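Local structure of uncharacterized protein MTH_862 (2R47) at residues A[13-21]-A[43-51]; A[100-108]-A[132-140]. The protein is of unknown function, an archaeal protein of the DUF2124 family with an alpha/beta fold that forms a two-chain assembly. All coordinates share one frame; numbering follows the deposited sequence. Where two conformers were deposited one is given.

Overall arrangement
From the N terminus the chain runs through strand 4-10 into helix 11-22, makes strand 28-33 and returns in helix 40-48; interaction 1 joins the two helices where they cross and closes a loop that contains strand 28-33. The chain then builds strands 53-58, 66-71, 74-78 and 88-91 before interaction 2 opens at residues 100-108. That second contact joins helix 103-113 to helix 134-137, closing a loop that runs through strand 118-125 and helix 128-131, just before the last strand, 142-154. The two loops follow in series, neither nested nor crossed. The contacts' centres lie about 24 Å apart on opposite sides of the chain's centre, and each contact also has residues reaching the second subunit.

Interaction 1: A[13-21]-A[43-51]; sequences KEHLGVFRE and QLFAYAVRD. With SO4 (sulfate ion), chain F.
An aromatic cluster of H15, F19 and F45 forms the heart of this helix-helix contact, in which F45 of helix 40-48 pushes its ring between two residues one turn apart on helix 11-22. Both meetings are edge-to-face. CZ of F45 stands over the centre of the H15 ring, 3.4 Å from H15 NE2, with the planes at 73°. A different rim atom, F45 CD1, is used against F19: it lies 3.6 Å from F19 CG, and these planes are inclined at 76°. Phenylalanine suits the place because its apolar C-H rim can address two ring faces at once. H15 and F19 each carry CG anti to the backbone N (chi1 -163° for H15), which sends both rings off the same side of their helix.

L16 takes a face of F45: its CD2 sits 4.0 Å from the ring centroid in a CH-pi contact. The same methyl touches L44 CG and A48 CB, and the small alanine lets the backbones come near, the CA atoms of L16 and A48 being 6.1 Å apart. At the edge of F19, in its plane, V49 CG2 packs 3.8 Å from F19 CE2.

R20, its chain extended from CG to NE, donates NE to A48 O at 2.9 Å, a bent bond in the guanidinium plane that reaches the backbone carbonyl of A48. At the start of the other helix, a sulfate, probably from the crystallisation liquor, takes hydrogen bonds from K13 N and NZ and from I12 N.

H15 also packs on I148 of the second subunit. The whole belongs to an alpha/beta fold with helices 11-22 and 40-48 packed against the sheet, where F19 and F45 meet strand 118-125.

Interaction 2: A[100-108]-A[132-140]; sequences GSDIEDVKK and AGWYELLDF
W134, the first residue of the short helix 134-137, presents a face of its indole to I103 CD1 on helix 103-113, joining these two helices of the alpha/beta fold through an apolar seam. Just before it, G133 ends the preceding helical turn in a Schellman motif and serves as N-cap of the next; its positive phi, 88°, favours glycine. The W134 ring then meets three residues in different ways. I103 CD1 stands over one face, 3.9 Å from the centroid of the five-membered ring and 15° off its normal, a CH-pi contact. V106 CG2 approaches CH2 of the six-membered ring at 3.6 Å, and S101 O lies near the ring plane beside CZ2. A wide, flat indole suits this position because it bridges the loop and the first turn of helix 103-113 in one span. F129 also meets the W134 ring.

The next residue, Y135, packs on L153 of the second subunit. L137 brings CB to within 3.9 Å of I103 CD1, so that the isoleucine methyl is shared between an aromatic face and an aliphatic chain. I103 can serve both because its CG1 is anti to the backbone N and CD1 bends from it (chi2 68°) toward the indole.

L138, the first residue to leave helical angles, divides its two methyls: CD1 meets V106 CG1 at 4.0 Å, and CD2 touches both I103 CD1 and K107 CG. Branched leucine is apt here, its two methyls reaching V106 on one branch and I103 and K107 on the other, while it and V106 also pack on L90 of strand 88-91. The outer margin belongs to K107, whose extended chain passes L137 with K107 CE 3.7 Å from L137 O.

Interaction 1: A[13-21]-A[43-51]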
ATOM      1  N   LYS A  13      -4.450  -8.689   7.651  1.00 17.08           N
ATOM      2  CA  LYS A  13      -3.576  -9.653   8.374  1.00 18.59           C
ATOM      3  C   LYS A  13      -3.386 -10.977   7.624  1.00 16.75           C
ATOM      4  O   LYS A  13      -2.254 -11.456   7.496  1.00 16.41           O
ATOM      5  CB  LYS A  13      -4.065  -9.881   9.817  1.00 18.34           C
ATOM      6  CG  LYS A  13      -3.611  -8.784  10.783  1.00 20.41           C
ATOM      7  CD  LYS A  13      -4.023  -9.122  12.228  1.00 22.55           C
ATOM      8  CE  LYS A  13      -4.744  -7.964  12.843  1.00 29.67           C
ATOM      9  NZ  LYS A  13      -6.131  -7.826  12.255  1.00 34.83           N
ATOM     10  N   GLU A  14      -4.467 -11.551   7.097  1.00 17.89           N
ATOM     11  CA  GLU A  14      -4.371 -12.821   6.360  1.00 17.59           C
ATOM     12  C   GLU A  14      -3.727 -12.648   5.003  1.00 17.22           C
ATOM     13  O   GLU A  14      -3.097 -13.549   4.511  1.00 16.62           O
ATOM     14  CB  GLU A  14      -5.748 -13.461   6.199  1.00 18.42           C
ATOM     15  CG  GLU A  14      -6.383 -13.861   7.573  1.00 18.76           C
ATOM     16  CD  GLU A  14      -7.762 -14.461   7.452  1.00 20.23           C
ATOM     17  OE1 GLU A  14      -8.044 -15.075   6.401  1.00 20.27           O
ATOM     18  OE2 GLU A  14      -8.574 -14.316   8.412  1.00 19.58           O
ATOM     19  N   HIS A  15      -3.943 -11.495   4.370  1.00 17.15           N
ATOM     20  CA  HIS A  15      -3.290 -11.188   3.092  1.00 16.90           C
ATOM     21  C   HIS A  15      -1.759 -11.218   3.247  1.00 16.91           C
ATOM     22  O   HIS A  15      -1.044 -11.912   2.478  1.00 17.46           O
ATOM     23  CB  HIS A  15      -3.741  -9.800   2.623  1.00 15.10           C
ATOM     24  CG  HIS A  15      -3.469  -9.531   1.173  1.00 16.53           C
ATOM     25  ND1 HIS A  15      -3.733  -8.317   0.592  1.00 16.03           N
ATOM     26  CD2 HIS A  15      -3.005 -10.340   0.178  1.00 18.17           C
ATOM     27  CE1 HIS A  15      -3.428  -8.369  -0.698  1.00 15.56           C
ATOM     28  NE2 HIS A  15      -2.969  -9.585  -0.968  1.00 17.02           N
ATOM     29  N   LEU A  16      -1.251 -10.518   4.265  1.00 15.75           N
ATOM     30  CA  LEU A  16       0.179 -10.599   4.562  1.00 17.11           C
ATOM     31  C   LEU A  16       0.612 -12.026   4.937  1.00 17.29           C
ATOM     32  O   LEU A  16       1.684 -12.510   4.518  1.00 16.06           O
ATOM     33  CB  LEU A  16       0.551  -9.616   5.702  1.00 15.92           C
ATOM     34  CG  LEU A  16       0.209  -8.121   5.476  1.00 20.42           C
ATOM     35  CD1 LEU A  16       0.614  -7.315   6.731  1.00 21.13           C
ATOM     36  CD2 LEU A  16       0.895  -7.618   4.218  1.00 20.63           C
ATOM     37  N   GLY A  17      -0.213 -12.696   5.743  1.00 15.74           N
ATOM     38  CA  GLY A  17       0.106 -14.068   6.180  1.00 16.21           C
ATOM     39  C   GLY A  17       0.265 -15.103   5.081  1.00 16.00           C
ATOM     40  O   GLY A  17       1.219 -15.913   5.106  1.00 16.79           O
ATOM     41  N   VAL A  18      -0.642 -15.095   4.104  1.00 16.69           N
ATOM     42  CA  VAL A  18      -0.506 -16.055   2.980  1.00 16.21           C
ATOM     43  C   VAL A  18       0.734 -15.743   2.145  1.00 16.26           C
ATOM     44  O   VAL A  18       1.337 -16.639   1.567  1.00 15.77           O
ATOM     45  CB  VAL A  18      -1.765 -16.169   2.096  1.00 16.34           C
ATOM     46  CG1 VAL A  18      -2.966 -16.615   2.946  1.00 17.72           C
ATOM     47  CG2 VAL A  18      -2.063 -14.842   1.355  1.00 15.71           C
ATOM     48  N   PHE A  19       1.126 -14.470   2.087  1.00 16.27           N
ATOM     49  CA  PHE A  19       2.380 -14.108   1.416  1.00 15.71           C
ATOM     50  C   PHE A  19       3.563 -14.657   2.226  1.00 17.40           C
ATOM     51  O   PHE A  19       4.474 -15.322   1.665  1.00 17.85           O
ATOM     52  CB  PHE A  19       2.504 -12.570   1.212  1.00 16.83           C
ATOM     53  CG  PHE A  19       3.769 -12.176   0.448  1.00 15.87           C
ATOM     54  CD1 PHE A  19       3.886 -12.456  -0.916  1.00 19.86           C
ATOM     55  CD2 PHE A  19       4.854 -11.629   1.129  1.00 18.04           C
ATOM     56  CE1 PHE A  19       5.084 -12.144  -1.617  1.00 21.28           C
ATOM     57  CE2 PHE A  19       6.041 -11.336   0.443  1.00 16.75           C
ATOM     58  CZ  PHE A  19       6.126 -11.546  -0.921  1.00 19.12           C
ATOM     59  N   ARG A  20       3.565 -14.417   3.535  1.00 16.42           N
ATOM     60  CA  ARG A  20       4.646 -14.945   4.371  1.00 18.13           C
ATOM     61  C   ARG A  20       4.810 -16.445   4.198  1.00 17.42           C
ATOM     62  O   ARG A  20       5.923 -16.923   4.134  1.00 18.06           O
ATOM     63  CB  ARG A  20       4.362 -14.695   5.848  1.00 18.62           C
ATOM     64  CG  ARG A  20       4.528 -13.250   6.227  1.00 19.03           C
ATOM     65  CD  ARG A  20       4.682 -13.083   7.772  1.00 19.76           C
ATOM     66  NE  ARG A  20       4.281 -11.717   8.098  1.00 22.07           N
ATOM     67  CZ  ARG A  20       3.056 -11.345   8.452  1.00 25.44           C
ATOM     68  NH1 ARG A  20       2.094 -12.248   8.630  1.00 23.55           N
ATOM     69  NH2 ARG A  20       2.803 -10.042   8.677  1.00 24.66           N
ATOM     70  N   GLU A  21       3.688 -17.158   4.110  1.00 18.47           N
ATOM     71  CA  GLU A  21       3.685 -18.608   3.900  1.00 18.29           C
ATOM     72  C   GLU A  21       4.258 -18.962   2.538  1.00 18.39           C
ATOM     73  O   GLU A  21       5.080 -19.894   2.437  1.00 17.76           O
ATOM     74  CB  GLU A  21       2.247 -19.117   3.976  1.00 19.39           C
ATOM     75  CG  GLU A  21       1.686 -19.100   5.365  1.00 18.74           C
ATOM     76  CD  GLU A  21       0.206 -19.456   5.391  1.00 24.80           C
ATOM     77  OE1 GLU A  21      -0.447 -19.617   4.324  1.00 25.04           O
ATOM     78  OE2 GLU A  21      -0.317 -19.569   6.510  1.00 26.69           O
ATOM     79  N   GLN A  43       6.207  -2.185  -0.840  1.00 15.87           N
ATOM     80  CA  GLN A  43       6.685  -1.782   0.510  1.00 15.26           C
ATOM     81  C   GLN A  43       5.899  -2.505   1.599  1.00 16.47           C
ATOM     82  O   GLN A  43       6.461  -2.918   2.625  1.00 18.64           O
ATOM     83  CB  GLN A  43       6.566  -0.248   0.680  1.00 15.51           C
ATOM     84  CG  GLN A  43       7.654   0.417  -0.179  1.00 16.82           C
ATOM     85  CD  GLN A  43       7.434   1.904  -0.459  1.00 22.09           C
ATOM     86  OE1 GLN A  43       6.482   2.312  -1.083  1.00 26.92           O
ATOM     87  NE2 GLN A  43       8.386   2.690  -0.070  1.00 25.09           N
ATOM     88  N   LEU A  44       4.610  -2.688   1.364  1.00 15.64           N
ATOM     89  CA  LEU A  44       3.734  -3.360   2.336  1.00 16.31           C
ATOM     90  C   LEU A  44       4.131  -4.804   2.519  1.00 15.92           C
ATOM     91  O   LEU A  44       4.288  -5.297   3.653  1.00 16.32           O
ATOM     92  CB  LEU A  44       2.257  -3.259   1.921  1.00 16.09           C
ATOM     93  CG  LEU A  44       1.291  -3.990   2.878  1.00 18.03           C
ATOM     94  CD1 LEU A  44       1.311  -3.353   4.279  1.00 18.64           C
ATOM     95  CD2 LEU A  44      -0.090  -3.994   2.294  1.00 19.06           C
ATOM     96  N   PHE A  45       4.317  -5.502   1.413  1.00 15.42           N
ATOM     97  CA  PHE A  45       4.629  -6.933   1.520  1.00 16.53           C
ATOM     98  C   PHE A  45       6.079  -7.197   1.932  1.00 16.54           C
ATOM     99  O   PHE A  45       6.359  -8.176   2.647  1.00 16.75           O
ATOM    100  CB  PHE A  45       4.196  -7.677   0.245  1.00 15.66           C
ATOM    101  CG  PHE A  45       2.702  -7.847   0.183  1.00 16.10           C
ATOM    102  CD1 PHE A  45       2.106  -8.962   0.770  1.00 17.65           C
ATOM    103  CD2 PHE A  45       1.880  -6.838  -0.318  1.00 18.06           C
ATOM    104  CE1 PHE A  45       0.707  -9.135   0.753  1.00 17.94           C
ATOM    105  CE2 PHE A  45       0.492  -6.978  -0.307  1.00 18.90           C
ATOM    106  CZ  PHE A  45      -0.101  -8.128   0.254  1.00 17.51           C
ATOM    107  N   ALA A  46       6.992  -6.328   1.515  1.00 15.60           N
ATOM    108  CA  ALA A  46       8.375  -6.338   2.052  1.00 15.76           C
ATOM    109  C   ALA A  46       8.417  -6.174   3.562  1.00 16.72           C
ATOM    110  O   ALA A  46       9.153  -6.902   4.263  1.00 15.74           O
ATOM    111  CB  ALA A  46       9.229  -5.243   1.376  1.00 16.15           C
ATOM    112  N   TYR A  47       7.626  -5.245   4.088  1.00 15.69           N
ATOM    113  CA  TYR A  47       7.459  -5.099   5.522  1.00 17.71           C
ATOM    114  C   TYR A  47       7.049  -6.410   6.190  1.00 17.93           C
ATOM    115  O   TYR A  47       7.573  -6.751   7.238  1.00 18.53           O
ATOM    116  CB  TYR A  47       6.425  -4.006   5.904  1.00 19.45           C
ATOM    117  CG  TYR A  47       6.503  -3.698   7.410  1.00 23.95           C
ATOM    118  CD1 TYR A  47       7.619  -3.031   7.938  1.00 24.42           C
ATOM    119  CD2 TYR A  47       5.488  -4.113   8.292  1.00 26.86           C
ATOM    120  CE1 TYR A  47       7.723  -2.749   9.307  1.00 25.98           C
ATOM    121  CE2 TYR A  47       5.576  -3.825   9.692  1.00 26.65           C
ATOM    122  CZ  TYR A  47       6.713  -3.163  10.172  1.00 27.60           C
ATOM    123  OH  TYR A  47       6.868  -2.880  11.547  1.00 30.47           O
ATOM    124  N   ALA A  48       6.114  -7.133   5.602  1.00 17.46           N
ATOM    125  CA  ALA A  48       5.640  -8.394   6.170  1.00 17.99           C
ATOM    126  C   ALA A  48       6.740  -9.447   6.215  1.00 18.62           C
ATOM    127  O   ALA A  48       6.664 -10.397   6.997  1.00 17.44           O
ATOM    128  CB  ALA A  48       4.427  -8.909   5.339  1.00 17.17           C
ATOM    129  N   VAL A  49       7.715  -9.328   5.306  1.00 18.61           N
ATOM    130  CA  VAL A  49       8.846 -10.260   5.282  1.00 18.86           C
ATOM    131  C   VAL A  49      10.171  -9.517   5.429  1.00 19.82           C
ATOM    132  O   VAL A  49      11.155  -9.860   4.775  1.00 18.29           O
ATOM    133  CB  VAL A  49       8.844 -11.176   4.032  1.00 18.48           C
ATOM    134  CG1 VAL A  49       7.593 -12.069   4.047  1.00 19.88           C
ATOM    135  CG2 VAL A  49       8.933 -10.353   2.697  1.00 14.69           C
ATOM    136  N   ARG A  50      10.215  -8.571   6.375  1.00 19.58           N
ATOM    137  CA  ARG A  50      11.361  -7.667   6.501  1.00 21.16           C
ATOM    138  C   ARG A  50      12.619  -8.385   6.983  1.00 21.42           C
ATOM    139  O   ARG A  50      13.713  -7.807   6.973  1.00 21.82           O
ATOM    140  CB  ARG A  50      11.016  -6.517   7.448  1.00 21.82           C
ATOM    141  CG  ARG A  50      10.430  -6.969   8.793  1.00 23.98           C
ATOM    142  CD  ARG A  50      10.110  -5.737   9.640  1.00 26.83           C
ATOM    143  NE  ARG A  50       9.517  -6.033  10.951  1.00 29.36           N
ATOM    144  CZ  ARG A  50       8.250  -6.436  11.138  1.00 32.25           C
ATOM    145  NH1 ARG A  50       7.451  -6.622  10.088  1.00 33.36           N
ATOM    146  NH2 ARG A  50       7.766  -6.661  12.370  1.00 31.35           N
ATOM    147  N   ASP A  51      12.459  -9.635   7.414  1.00 21.99           N
ATOM    148  CA  ASP A  51      13.602 -10.498   7.744  1.00 23.37           C
ATOM    149  C   ASP A  51      14.452 -10.884   6.524  1.00 22.86           C
ATOM    150  O   ASP A  51      15.626 -11.345   6.643  1.00 22.39           O
ATOM    151  CB  ASP A  51      13.127 -11.764   8.501  1.00 25.49           C
ATOM    152  CG  ASP A  51      12.022 -12.551   7.764  1.00 28.88           C
ATOM    153  OD1 ASP A  51      10.912 -12.041   7.538  1.00 31.61           O
ATOM    154  OD2 ASP A  51      12.263 -13.735   7.456  1.00 35.95           O
TER
HETATM  155  S   SO4 F 701      -7.642  -7.368   9.217  0.65 31.02           S
HETATM  156  O1  SO4 F 701      -7.932  -6.687  10.485  0.65 32.11           O
HETATM  157  O2  SO4 F 701      -7.530  -6.253   8.238  0.65 32.82           O
HETATM  158  O3  SO4 F 701      -8.677  -8.345   8.930  0.65 32.99           O
HETATM  159  O4  SO4 F 701      -6.415  -8.078   9.288  0.65 32.89           O

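Interaction 2: A[100-108]-A[132-140]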
ATOM      1  N   GLY A 100       1.791  -0.824 -18.299  1.00 22.17           N
ATOM      2  CA  GLY A 100       2.400  -2.011 -17.740  1.00 23.00           C
ATOM      3  C   GLY A 100       3.582  -2.211 -18.682  1.00 22.78           C
ATOM      4  O   GLY A 100       4.006  -1.279 -19.357  1.00 21.95           O
ATOM      5  N   SER A 101       4.124  -3.416 -18.766  1.00 23.52           N
ATOM      6  CA  SER A 101       5.321  -3.639 -19.603  1.00 23.00           C
ATOM      7  C   SER A 101       4.969  -4.644 -20.666  1.00 23.26           C
ATOM      8  O   SER A 101       4.059  -5.434 -20.454  1.00 23.23           O
ATOM      9  CB  SER A 101       6.455  -4.168 -18.738  1.00 22.72           C
ATOM     10  OG  SER A 101       6.696  -3.282 -17.675  1.00 20.63           O
ATOM     11  N   ASP A 102       5.662  -4.646 -21.803  1.00 24.40           N
ATOM     12  CA  ASP A 102       5.296  -5.669 -22.772  1.00 25.76           C
ATOM     13  C   ASP A 102       5.762  -7.063 -22.313  1.00 26.01           C
ATOM     14  O   ASP A 102       6.711  -7.176 -21.540  1.00 24.68           O
ATOM     15  CB  ASP A 102       5.560  -5.269 -24.245  1.00 26.50           C
ATOM     16  CG  ASP A 102       6.987  -5.446 -24.684  1.00 28.16           C
ATOM     17  OD1 ASP A 102       7.802  -6.012 -23.934  1.00 30.91           O
ATOM     18  OD2 ASP A 102       7.296  -5.019 -25.823  1.00 32.83           O
ATOM     19  N   ILE A 103       5.048  -8.101 -22.740  1.00 26.78           N
ATOM     20  CA  ILE A 103       5.285  -9.449 -22.228  1.00 26.92           C
ATOM     21  C   ILE A 103       6.719  -9.907 -22.455  1.00 27.04           C
ATOM     22  O   ILE A 103       7.278 -10.605 -21.616  1.00 27.85           O
ATOM     23  CB  ILE A 103       4.273 -10.490 -22.804  1.00 26.90           C
ATOM     24  CG1 ILE A 103       4.234 -11.761 -21.937  1.00 27.94           C
ATOM     25  CG2 ILE A 103       4.548 -10.803 -24.301  1.00 27.80           C
ATOM     26  CD1 ILE A 103       3.638 -11.555 -20.540  1.00 26.09           C
ATOM     27  N   GLU A 104       7.321  -9.505 -23.573  1.00 26.18           N
ATOM     28  CA  GLU A 104       8.699  -9.920 -23.797  0.60 26.31           C
ATOM     29  C   GLU A 104       9.688  -9.235 -22.854  1.00 25.44           C
ATOM     30  O   GLU A 104      10.671  -9.877 -22.479  1.00 24.95           O
ATOM     31  CB  GLU A 104       9.121  -9.821 -25.268  0.60 26.49           C
ATOM     32  CG  GLU A 104       8.403 -10.824 -26.200  0.60 29.66           C
ATOM     33  CD  GLU A 104       8.579 -12.308 -25.830  0.60 33.32           C
ATOM     34  OE1 GLU A 104       9.706 -12.723 -25.457  0.60 34.95           O
ATOM     35  OE2 GLU A 104       7.576 -13.060 -25.934  0.60 33.42           O
ATOM     36  N   ASP A 105       9.425  -7.990 -22.433  1.00 24.29           N
ATOM     37  CA  ASP A 105      10.285  -7.307 -21.457  1.00 24.99           C
ATOM     38  C   ASP A 105      10.115  -7.957 -20.091  1.00 24.71           C
ATOM     39  O   ASP A 105      11.074  -8.039 -19.299  1.00 23.14           O
ATOM     40  CB  ASP A 105       9.996  -5.808 -21.354  1.00 25.37           C
ATOM     41  CG  ASP A 105      10.470  -5.018 -22.588  1.00 28.00           C
ATOM     42  OD1 ASP A 105      11.504  -5.351 -23.203  1.00 31.20           O
ATOM     43  OD2 ASP A 105       9.777  -4.054 -22.937  1.00 33.14           O
ATOM     44  N   VAL A 106       8.885  -8.395 -19.820  1.00 24.21           N
ATOM     45  CA  VAL A 106       8.593  -9.149 -18.579  1.00 23.93           C
ATOM     46  C   VAL A 106       9.322 -10.492 -18.560  1.00 24.15           C
ATOM     47  O   VAL A 106       9.914 -10.860 -17.555  1.00 23.24           O
ATOM     48  CB  VAL A 106       7.063  -9.323 -18.326  1.00 24.13           C
ATOM     49  CG1 VAL A 106       6.820 -10.256 -17.157  1.00 23.77           C
ATOM     50  CG2 VAL A 106       6.402  -7.940 -18.039  1.00 23.61           C
ATOM     51  N   LYS A 107       9.289 -11.224 -19.661  1.00 24.02           N
ATOM     52  CA  LYS A 107       9.986 -12.503 -19.705  1.00 23.65           C
ATOM     53  C   LYS A 107      11.492 -12.331 -19.592  1.00 23.70           C
ATOM     54  O   LYS A 107      12.182 -13.203 -19.044  1.00 23.78           O
ATOM     55  CB  LYS A 107       9.646 -13.275 -20.971  1.00 23.58           C
ATOM     56  CG  LYS A 107       8.227 -13.735 -21.070  1.00 24.93           C
ATOM     57  CD  LYS A 107       8.094 -14.321 -22.483  1.00 28.22           C
ATOM     58  CE  LYS A 107       6.744 -14.824 -22.775  1.00 31.77           C
ATOM     59  NZ  LYS A 107       6.664 -15.133 -24.246  1.00 35.29           N
ATOM     60  N   LYS A 108      12.012 -11.229 -20.132  1.00 23.72           N
ATOM     61  CA  LYS A 108      13.450 -10.953 -20.014  1.00 23.31           C
ATOM     62  C   LYS A 108      13.784 -10.647 -18.559  1.00 22.48           C
ATOM     63  O   LYS A 108      14.839 -11.028 -18.068  1.00 22.80           O
ATOM     64  CB  LYS A 108      13.860  -9.762 -20.878  1.00 23.39           C
ATOM     65  CG  LYS A 108      15.347  -9.442 -20.768  1.00 26.09           C
ATOM     66  CD  LYS A 108      16.188 -10.454 -21.554  1.00 32.71           C
ATOM     67  CE  LYS A 108      17.693 -10.177 -21.420  1.00 38.26           C
ATOM     68  NZ  LYS A 108      17.990  -8.708 -21.320  1.00 39.65           N
ATOM     69  N   ALA A 132      -5.598 -10.249 -17.889  1.00 20.81           N
ATOM     70  CA  ALA A 132      -4.674  -9.818 -18.920  1.00 20.86           C
ATOM     71  C   ALA A 132      -4.187 -10.969 -19.834  1.00 19.92           C
ATOM     72  O   ALA A 132      -3.492 -10.750 -20.832  1.00 20.37           O
ATOM     73  CB  ALA A 132      -3.491  -9.118 -18.248  1.00 20.11           C
ATOM     74  N   GLY A 133      -4.560 -12.195 -19.496  1.00 20.48           N
ATOM     75  CA  GLY A 133      -4.101 -13.386 -20.217  1.00 21.00           C
ATOM     76  C   GLY A 133      -2.788 -13.954 -19.678  1.00 21.44           C
ATOM     77  O   GLY A 133      -2.234 -14.914 -20.250  1.00 20.93           O
ATOM     78  N   TRP A 134      -2.285 -13.393 -18.563  1.00 21.22           N
ATOM     79  CA  TRP A 134      -0.911 -13.685 -18.146  1.00 21.31           C
ATOM     80  C   TRP A 134      -0.721 -15.082 -17.575  1.00 21.65           C
ATOM     81  O   TRP A 134       0.421 -15.555 -17.503  1.00 22.93           O
ATOM     82  CB  TRP A 134      -0.303 -12.599 -17.230  1.00 20.85           C
ATOM     83  CG  TRP A 134       0.163 -11.366 -17.956  1.00 21.16           C
ATOM     84  CD1 TRP A 134      -0.275 -10.914 -19.173  1.00 22.99           C
ATOM     85  CD2 TRP A 134       1.156 -10.431 -17.524  1.00 21.59           C
ATOM     86  NE1 TRP A 134       0.360  -9.767 -19.513  1.00 23.82           N
ATOM     87  CE2 TRP A 134       1.250  -9.439 -18.521  1.00 23.58           C
ATOM     88  CE3 TRP A 134       1.961 -10.325 -16.383  1.00 21.15           C
ATOM     89  CZ2 TRP A 134       2.113  -8.338 -18.413  1.00 23.59           C
ATOM     90  CZ3 TRP A 134       2.855  -9.240 -16.290  1.00 19.91           C
ATOM     91  CH2 TRP A 134       2.906  -8.266 -17.286  1.00 22.96           C
ATOM     92  N   TYR A 135      -1.808 -15.770 -17.199  1.00 21.36           N
ATOM     93  CA  TYR A 135      -1.644 -17.152 -16.716  1.00 22.44           C
ATOM     94  C   TYR A 135      -1.268 -18.059 -17.871  1.00 23.91           C
ATOM     95  O   TYR A 135      -0.636 -19.094 -17.666  1.00 24.34           O
ATOM     96  CB  TYR A 135      -2.909 -17.712 -16.047  1.00 22.99           C
ATOM     97  CG  TYR A 135      -3.304 -17.102 -14.702  1.00 21.67           C
ATOM     98  CD1 TYR A 135      -2.493 -16.158 -14.056  1.00 20.55           C
ATOM     99  CD2 TYR A 135      -4.486 -17.507 -14.073  1.00 22.91           C
ATOM    100  CE1 TYR A 135      -2.872 -15.609 -12.813  1.00 21.11           C
ATOM    101  CE2 TYR A 135      -4.851 -16.993 -12.827  1.00 20.44           C
ATOM    102  CZ  TYR A 135      -4.047 -16.028 -12.217  1.00 20.78           C
ATOM    103  OH  TYR A 135      -4.431 -15.521 -10.993  1.00 21.68           O
ATOM    104  N   GLU A 136      -1.674 -17.674 -19.088  1.00 24.87           N
ATOM    105  CA  GLU A 136      -1.314 -18.444 -20.290  1.00 26.23           C
ATOM    106  C   GLU A 136       0.039 -18.035 -20.874  1.00 26.73           C
ATOM    107  O   GLU A 136       0.685 -18.837 -21.528  1.00 28.53           O
ATOM    108  CB  GLU A 136      -2.435 -18.397 -21.331  1.00 25.86           C
ATOM    109  CG  GLU A 136      -3.753 -18.911 -20.760  1.00 28.04           C
ATOM    110  CD  GLU A 136      -4.762 -19.295 -21.830  1.00 33.19           C
ATOM    111  OE1 GLU A 136      -4.338 -19.708 -22.933  1.00 34.60           O
ATOM    112  OE2 GLU A 136      -5.981 -19.203 -21.559  1.00 35.57           O
ATOM    113  N   LEU A 137       0.471 -16.805 -20.609  1.00 26.10           N
ATOM    114  CA  LEU A 137       1.684 -16.246 -21.199  1.00 25.94           C
ATOM    115  C   LEU A 137       2.898 -16.473 -20.333  1.00 26.03           C
ATOM    116  O   LEU A 137       3.998 -16.497 -20.856  1.00 26.20           O
ATOM    117  CB  LEU A 137       1.544 -14.734 -21.474  1.00 25.70           C
ATOM    118  CG  LEU A 137       0.335 -14.269 -22.318  1.00 25.72           C
ATOM    119  CD1 LEU A 137       0.489 -12.813 -22.552  1.00 26.35           C
ATOM    120  CD2 LEU A 137       0.256 -14.997 -23.615  1.00 27.15           C
ATOM    121  N   LEU A 138       2.695 -16.579 -19.008  1.00 25.31           N
ATOM    122  CA  LEU A 138       3.793 -16.774 -18.009  1.00 23.90           C
ATOM    123  C   LEU A 138       3.554 -18.054 -17.199  1.00 23.75           C
ATOM    124  O   LEU A 138       2.437 -18.490 -17.076  1.00 25.12           O
ATOM    125  CB  LEU A 138       3.862 -15.599 -17.030  1.00 23.33           C
ATOM    126  CG  LEU A 138       4.127 -14.198 -17.554  1.00 21.58           C
ATOM    127  CD1 LEU A 138       4.173 -13.154 -16.444  1.00 22.38           C
ATOM    128  CD2 LEU A 138       5.445 -14.195 -18.343  1.00 24.56           C
ATOM    129  N   ASP A 139       4.596 -18.650 -16.639  1.00 23.54           N
ATOM    130  CA  ASP A 139       4.447 -19.837 -15.805  0.60 23.18           C
ATOM    131  C   ASP A 139       4.557 -19.411 -14.328  1.00 22.53           C
ATOM    132  O   ASP A 139       5.648 -19.523 -13.722  1.00 21.85           O
ATOM    133  CB  ASP A 139       5.536 -20.857 -16.172  0.60 24.23           C
ATOM    134  CG  ASP A 139       5.482 -22.123 -15.323  0.60 24.93           C
ATOM    135  OD1 ASP A 139       4.424 -22.453 -14.782  0.60 26.48           O
ATOM    136  OD2 ASP A 139       6.518 -22.805 -15.200  0.60 28.68           O
ATOM    137  N   PHE A 140       3.472 -18.876 -13.770  1.00 20.67           N
ATOM    138  CA  PHE A 140       3.480 -18.511 -12.333  1.00 19.83           C
ATOM    139  C   PHE A 140       3.529 -19.763 -11.446  1.00 19.98           C
ATOM    140  O   PHE A 140       2.773 -20.725 -11.682  1.00 19.65           O
ATOM    141  CB  PHE A 140       2.222 -17.707 -11.954  1.00 18.54           C
ATOM    142  CG  PHE A 140       2.242 -16.300 -12.404  1.00 17.21           C
ATOM    143  CD1 PHE A 140       3.042 -15.357 -11.759  1.00 18.64           C
ATOM    144  CD2 PHE A 140       1.369 -15.877 -13.424  1.00 19.09           C
ATOM    145  CE1 PHE A 140       3.030 -13.990 -12.162  1.00 17.18           C
ATOM    146  CE2 PHE A 140       1.338 -14.542 -13.830  1.00 17.04           C
ATOM    147  CZ  PHE A 140       2.174 -13.588 -13.203  1.00 17.85           C
TER